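FAA hydrolase family protein (Pseudomonas aeruginosa, PDB 6J5Y) probably hydrolyses fumarylpyruvate, as a manganese-bound member of the fumarylacetoacetate hydrolase superfamily that binds pyruvate in its active site. Local coordinates at residues A[218-221]-A[222-225]; A[191-194]-A[195-199]. All coordinates share one frame; numbering follows the deposited sequence.

Contact 1 (A[218-221]-A[222-225]); sequences GAID and GLGE
Ile220 and Leu223 lean against each other side by side and point the same way, the closest side-chain to side-chain approach being Ile220 CG2 to Leu223 CD1 at 3.8 Å. In Ile220 the CG2 branch stands anti to the backbone N, with CG1 at -55° beside that N, and it is CG2 that reaches the leucine. Leu223 sets CG anti to its own carbonyl carbon (chi1 -60°), which carries CD1 alongside the isoleucine, also 4.0 Å from Ile220 CB. Both side chains continue into a buried apolar layer with Leu85 and Val110 of the two neighbouring strands 79-89 and 105-116.

The backbone holds the pair in place. Leu223 N donates to Ile220 O at 2.8 Å and so closes a type II turn whose third position, Gly222, has positive phi (79°). Ile220 N in turn donates to Gly224 O at 3.3 Å. Two CA-H...O contacts supplement these bonds, Glu225 CA to Gly218 O (3.1 Å) and Ala219 CA to Gly224 O (3.3 Å).

Ala219 and Glu225 form an antiparallel non-hydrogen-bonded pair with their CB atoms on the same face of the sheet, but the glutamate chain bends at chi2 and its carboxylate leads away. Asp221 also turns from the turn, and its OD2 accepts from Ala158 N on the adjoining strand. With Leu223 and Gly224 both facing Ile220, this is a beta hairpin connection in which a type II turn runs into a classic beta bulge, Leu223 belonging to both, joining strands 215-220 and 225-231.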
ATOM      1  N   GLY A 218      -9.277   1.241   8.155  1.00 23.13           N
ATOM      2  CA  GLY A 218      -8.485   2.343   7.614  1.00 23.92           C
ATOM      3  C   GLY A 218      -9.379   3.302   6.871  1.00 23.62           C
ATOM      4  O   GLY A 218     -10.433   2.888   6.406  1.00 22.36           O
ATOM      5  N   ALA A 219      -8.963   4.551   6.777  1.00 21.09           N
ATOM      6  CA  ALA A 219      -9.678   5.551   5.982  1.00 23.85           C
ATOM      7  C   ALA A 219      -8.686   6.600   5.499  1.00 21.86           C
ATOM      8  O   ALA A 219      -7.694   6.880   6.189  1.00 23.75           O
ATOM      9  CB  ALA A 219     -10.809   6.106   6.790  1.00 25.48           C
ATOM     10  N   ILE A 220      -8.951   7.131   4.316  1.00 23.64           N
ATOM     11  CA  ILE A 220      -8.319   8.392   3.849  1.00 23.35           C
ATOM     12  C   ILE A 220      -9.419   9.322   3.365  1.00 24.59           C
ATOM     13  O   ILE A 220     -10.284   8.843   2.605  1.00 23.41           O
ATOM     14  CB  ILE A 220      -7.250   8.098   2.781  1.00 20.56           C
ATOM     15  CG1 ILE A 220      -6.224   7.094   3.324  1.00 19.72           C
ATOM     16  CG2 ILE A 220      -6.644   9.403   2.294  1.00 20.41           C
ATOM     17  CD1 ILE A 220      -5.240   6.538   2.320  1.00 19.70           C
ATOM     18  N   ASP A 221      -9.330  10.603   3.742  1.00 23.42           N
ATOM     19  CA  ASP A 221     -10.282  11.660   3.303  1.00 24.91           C
ATOM     20  C   ASP A 221     -10.533  11.564   1.796  1.00 25.37           C
ATOM     21  O   ASP A 221      -9.554  11.573   1.003  1.00 21.86           O
ATOM     22  CB  ASP A 221      -9.786  13.068   3.622  1.00 26.18           C
ATOM     23  CG  ASP A 221      -9.724  13.374   5.105  1.00 25.72           C
ATOM     24  OD1 ASP A 221     -10.409  12.701   5.872  1.00 28.27           O
ATOM     25  OD2 ASP A 221      -8.992  14.295   5.472  1.00 31.31           O
ATOM     26  N   GLY A 222     -11.807  11.550   1.404  1.00 25.47           N
ATOM     27  CA  GLY A 222     -12.215  11.475  -0.012  1.00 24.37           C
ATOM     28  C   GLY A 222     -12.131  10.063  -0.562  1.00 23.89           C
ATOM     29  O   GLY A 222     -12.699   9.853  -1.607  1.00 26.98           O
ATOM     30  N   LEU A 223     -11.500   9.105   0.136  1.00 27.29           N
ATOM     31  CA  LEU A 223     -11.176   7.757  -0.415  1.00 25.93           C
ATOM     32  C   LEU A 223     -11.911   6.650   0.351  1.00 26.13           C
ATOM     33  O   LEU A 223     -11.603   5.479   0.140  1.00 26.11           O
ATOM     34  CB  LEU A 223      -9.659   7.547  -0.383  1.00 26.16           C
ATOM     35  CG  LEU A 223      -8.840   8.560  -1.179  1.00 27.40           C
ATOM     36  CD1 LEU A 223      -7.391   8.131  -1.245  1.00 30.15           C
ATOM     37  CD2 LEU A 223      -9.386   8.729  -2.590  1.00 30.16           C
ATOM     38  N   GLY A 224     -12.876   7.008   1.187  1.00 27.09           N
ATOM     39  CA  GLY A 224     -13.650   6.046   1.982  1.00 27.45           C
ATOM     40  C   GLY A 224     -12.753   5.213   2.889  1.00 26.73           C
ATOM     41  O   GLY A 224     -11.710   5.706   3.331  1.00 25.95           O
ATOM     42  N   GLU A 225     -13.148   3.967   3.106  1.00 26.70           N
ATOM     43  CA  GLU A 225     -12.697   3.137   4.246  1.00 30.84           C
ATOM     44  C   GLU A 225     -12.281   1.751   3.743  1.00 27.05           C
ATOM     45  O   GLU A 225     -12.707   1.339   2.647  1.00 24.83           O
ATOM     46  CB  GLU A 225     -13.845   3.039   5.246  1.00 36.27           C
ATOM     47  CG  GLU A 225     -15.030   2.264   4.689  1.00 45.95           C
ATOM     48  CD  GLU A 225     -15.997   3.063   3.823  1.00 50.93           C
ATOM     49  OE1 GLU A 225     -16.899   3.691   4.425  1.00 60.82           O
ATOM     50  OE2 GLU A 225     -15.842   3.081   2.560  1.00 42.13           O
TER

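Contact 2 (A[191-194]-A[195-199]); sequences FELR and PGDLV
Asp197 turns its carboxylate back toward the chain that precedes it, and OD2 accepts from Arg194 N at 3.0 Å with an N-H...O angle of 158°. The donor comes from above the carboxylate plane, 62° out of it. Asp197 CG lies anti to its own carbonyl carbon (chi1 -75°), which swings the group back over the turn and brings CG within 3.3 Å of Arg194 O. That same carbonyl oxygen accepts from Asp197 N at 3.2 Å, so backbone and side chain of one aspartate grip both the C=O and the N-H of Arg194.

OD2 also lies 3.5 Å from Leu193 CA, where the leucine and aspartate side chains run at a slant to each other, CD2 being the leucine methyl nearest the oxygen. A water donates to Glu192 O and also sits against OD2, but that second distance is too short to be trusted, so the bridge is doubtful. OD1 is engaged elsewhere, in a salt bridge with Arg24 NH2 and a hydrogen bond from Arg25 N; these would be expected to favour the charged carboxylate.

Arg194 and Pro195 lie side by side. Bends at chi2 and chi3 curl the arginine alongside the proline, so that Pro195 CD sits over the centre of one guanidinium face, 3.7 Å above its plane. Leu193, by contrast, is buried against Val184 and Leu187 of helix 180-190.

Gly196, with positive phi, occupies the third position of a type II beta turn from Arg194 to Asp197, here reinforced by an aspartate side chain that reaches back to the turn's first residue. It delivers the loop after helix 180-190 into strand 198-200.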
ATOM      1  N   PHE A 191      12.721   1.785 -12.857  1.00 24.85           N
ATOM      2  CA  PHE A 191      11.784   0.883 -13.574  1.00 23.41           C
ATOM      3  C   PHE A 191      10.978   1.719 -14.567  1.00 25.01           C
ATOM      4  O   PHE A 191      10.634   2.881 -14.244  1.00 25.22           O
ATOM      5  CB  PHE A 191      10.804   0.206 -12.607  1.00 22.64           C
ATOM      6  CG  PHE A 191      11.417  -0.398 -11.367  1.00 25.12           C
ATOM      7  CD1 PHE A 191      11.963  -1.681 -11.387  1.00 24.72           C
ATOM      8  CD2 PHE A 191      11.455   0.316 -10.177  1.00 23.17           C
ATOM      9  CE1 PHE A 191      12.526  -2.231 -10.243  1.00 23.51           C
ATOM     10  CE2 PHE A 191      12.021  -0.230  -9.042  1.00 23.60           C
ATOM     11  CZ  PHE A 191      12.561  -1.500  -9.077  1.00 23.57           C
ATOM     12  N   GLU A 192      10.622   1.150 -15.714  1.00 23.60           N
ATOM     13  CA  GLU A 192       9.619   1.791 -16.595  1.00 23.90           C
ATOM     14  C   GLU A 192       8.235   1.611 -15.958  1.00 22.92           C
ATOM     15  O   GLU A 192       7.755   0.487 -15.863  1.00 20.65           O
ATOM     16  CB  GLU A 192       9.633   1.194 -17.999  1.00 26.04           C
ATOM     17  CG  GLU A 192       8.673   1.911 -18.919  1.00 29.87           C
ATOM     18  CD  GLU A 192       8.599   1.338 -20.317  1.00 35.69           C
ATOM     19  OE1 GLU A 192       9.223   0.285 -20.556  1.00 37.60           O
ATOM     20  OE2 GLU A 192       7.890   1.914 -21.138  1.00 38.78           O
ATOM     21  N   LEU A 193       7.570   2.693 -15.563  1.00 20.66           N
ATOM     22  CA  LEU A 193       6.210   2.547 -15.004  1.00 21.71           C
ATOM     23  C   LEU A 193       5.271   2.265 -16.175  1.00 21.28           C
ATOM     24  O   LEU A 193       5.581   2.659 -17.295  1.00 20.08           O
ATOM     25  CB  LEU A 193       5.814   3.795 -14.217  1.00 21.87           C
ATOM     26  CG  LEU A 193       6.738   4.134 -13.053  1.00 23.27           C
ATOM     27  CD1 LEU A 193       6.191   5.317 -12.269  1.00 23.33           C
ATOM     28  CD2 LEU A 193       6.950   2.931 -12.141  1.00 24.25           C
ATOM     29  N   ARG A 194       4.228   1.496 -15.933  1.00 22.37           N
ATOM     30  CA  ARG A 194       3.245   1.134 -16.989  1.00 21.99           C
ATOM     31  C   ARG A 194       1.854   1.238 -16.396  1.00 21.14           C
ATOM     32  O   ARG A 194       1.689   1.180 -15.171  1.00 19.52           O
ATOM     33  CB  ARG A 194       3.508  -0.295 -17.492  1.00 21.54           C
ATOM     34  CG  ARG A 194       4.848  -0.478 -18.183  1.00 23.71           C
ATOM     35  CD  ARG A 194       4.941   0.246 -19.504  1.00 25.72           C
ATOM     36  NE  ARG A 194       3.979  -0.334 -20.432  1.00 26.54           N
ATOM     37  CZ  ARG A 194       3.316   0.331 -21.366  1.00 29.91           C
ATOM     38  NH1 ARG A 194       3.431   1.644 -21.476  1.00 32.54           N
ATOM     39  NH2 ARG A 194       2.480  -0.317 -22.156  1.00 33.60           N
ATOM     40  N   PRO A 195       0.805   1.329 -17.249  1.00 23.88           N
ATOM     41  CA  PRO A 195      -0.562   1.350 -16.753  1.00 22.07           C
ATOM     42  C   PRO A 195      -0.810   0.052 -15.979  1.00 22.16           C
ATOM     43  O   PRO A 195      -0.331  -0.984 -16.414  1.00 21.64           O
ATOM     44  CB  PRO A 195      -1.439   1.499 -18.009  1.00 21.64           C
ATOM     45  CG  PRO A 195      -0.489   2.071 -19.042  1.00 23.95           C
ATOM     46  CD  PRO A 195       0.870   1.469 -18.716  1.00 22.37           C
ATOM     47  N   GLY A 196      -1.509   0.151 -14.843  1.00 19.92           N
ATOM     48  CA  GLY A 196      -1.817  -0.995 -13.972  1.00 20.50           C
ATOM     49  C   GLY A 196      -0.940  -1.030 -12.740  1.00 21.00           C
ATOM     50  O   GLY A 196      -1.322  -1.713 -11.776  1.00 21.84           O
ATOM     51  N   ASP A 197       0.225  -0.380 -12.784  1.00 22.78           N
ATOM     52  CA  ASP A 197       1.178  -0.389 -11.650  1.00 21.72           C
ATOM     53  C   ASP A 197       0.509   0.308 -10.465  1.00 23.15           C
ATOM     54  O   ASP A 197      -0.265   1.295 -10.693  1.00 22.67           O
ATOM     55  CB  ASP A 197       2.505   0.278 -12.011  1.00 22.03           C
ATOM     56  CG  ASP A 197       3.439  -0.516 -12.902  1.00 24.29           C
ATOM     57  OD1 ASP A 197       3.134  -1.702 -13.225  1.00 24.79           O
ATOM     58  OD2 ASP A 197       4.456   0.083 -13.325  1.00 25.84           O
ATOM     59  N   LEU A 198       0.740  -0.196  -9.246  1.00 20.13           N
ATOM     60  CA  LEU A 198       0.257   0.473  -8.009  1.00 19.23           C
ATOM     61  C   LEU A 198       1.480   0.910  -7.229  1.00 19.15           C
ATOM     62  O   LEU A 198       2.536   0.211  -7.328  1.00 18.78           O
ATOM     63  CB  LEU A 198      -0.589  -0.464  -7.143  1.00 19.80           C
ATOM     64  CG  LEU A 198      -1.754  -1.168  -7.829  1.00 20.44           C
ATOM     65  CD1 LEU A 198      -2.538  -1.990  -6.811  1.00 19.86           C
ATOM     66  CD2 LEU A 198      -2.674  -0.140  -8.491  1.00 21.02           C
ATOM     67  N   VAL A 199       1.359   2.041  -6.542  1.00 20.12           N
ATOM     68  CA  VAL A 199       2.400   2.492  -5.578  1.00 20.27           C
ATOM     69  C   VAL A 199       1.728   2.663  -4.218  1.00 21.42           C
ATOM     70  O   VAL A 199       0.886   3.544  -4.091  1.00 21.37           O
ATOM     71  CB  VAL A 199       3.097   3.786  -6.018  1.00 19.84           C
ATOM     72  CG1 VAL A 199       4.255   4.145  -5.078  1.00 18.88           C
ATOM     73  CG2 VAL A 199       3.534   3.711  -7.463  1.00 20.26           C
TER
HETATM   74  O   HOH W   1       6.630  -0.952 -13.586  1.00 25.57           O

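Overall arrangement
Contact 2 comes first along the chain and contact 1 follows it; their centres are 23 Å apart and their nearest atoms about 9 Å, so they do not touch. Both are type II turns with glycine third, in different settings: contact 1 links neighbouring strands of the five-stranded sheet, whereas contact 2 leads from a helix into a strand of the eight-stranded one. Neither supplies a manganese ligand, these being Glu82, Glu84 and Asp113. The Ile220 side chain lies about 12 Å from both the manganese and the pyruvate. Strand 79-89, which carries Glu82 and Glu84, is nevertheless common ground: Leu85 meets contact 1 and Ile89 contact 2.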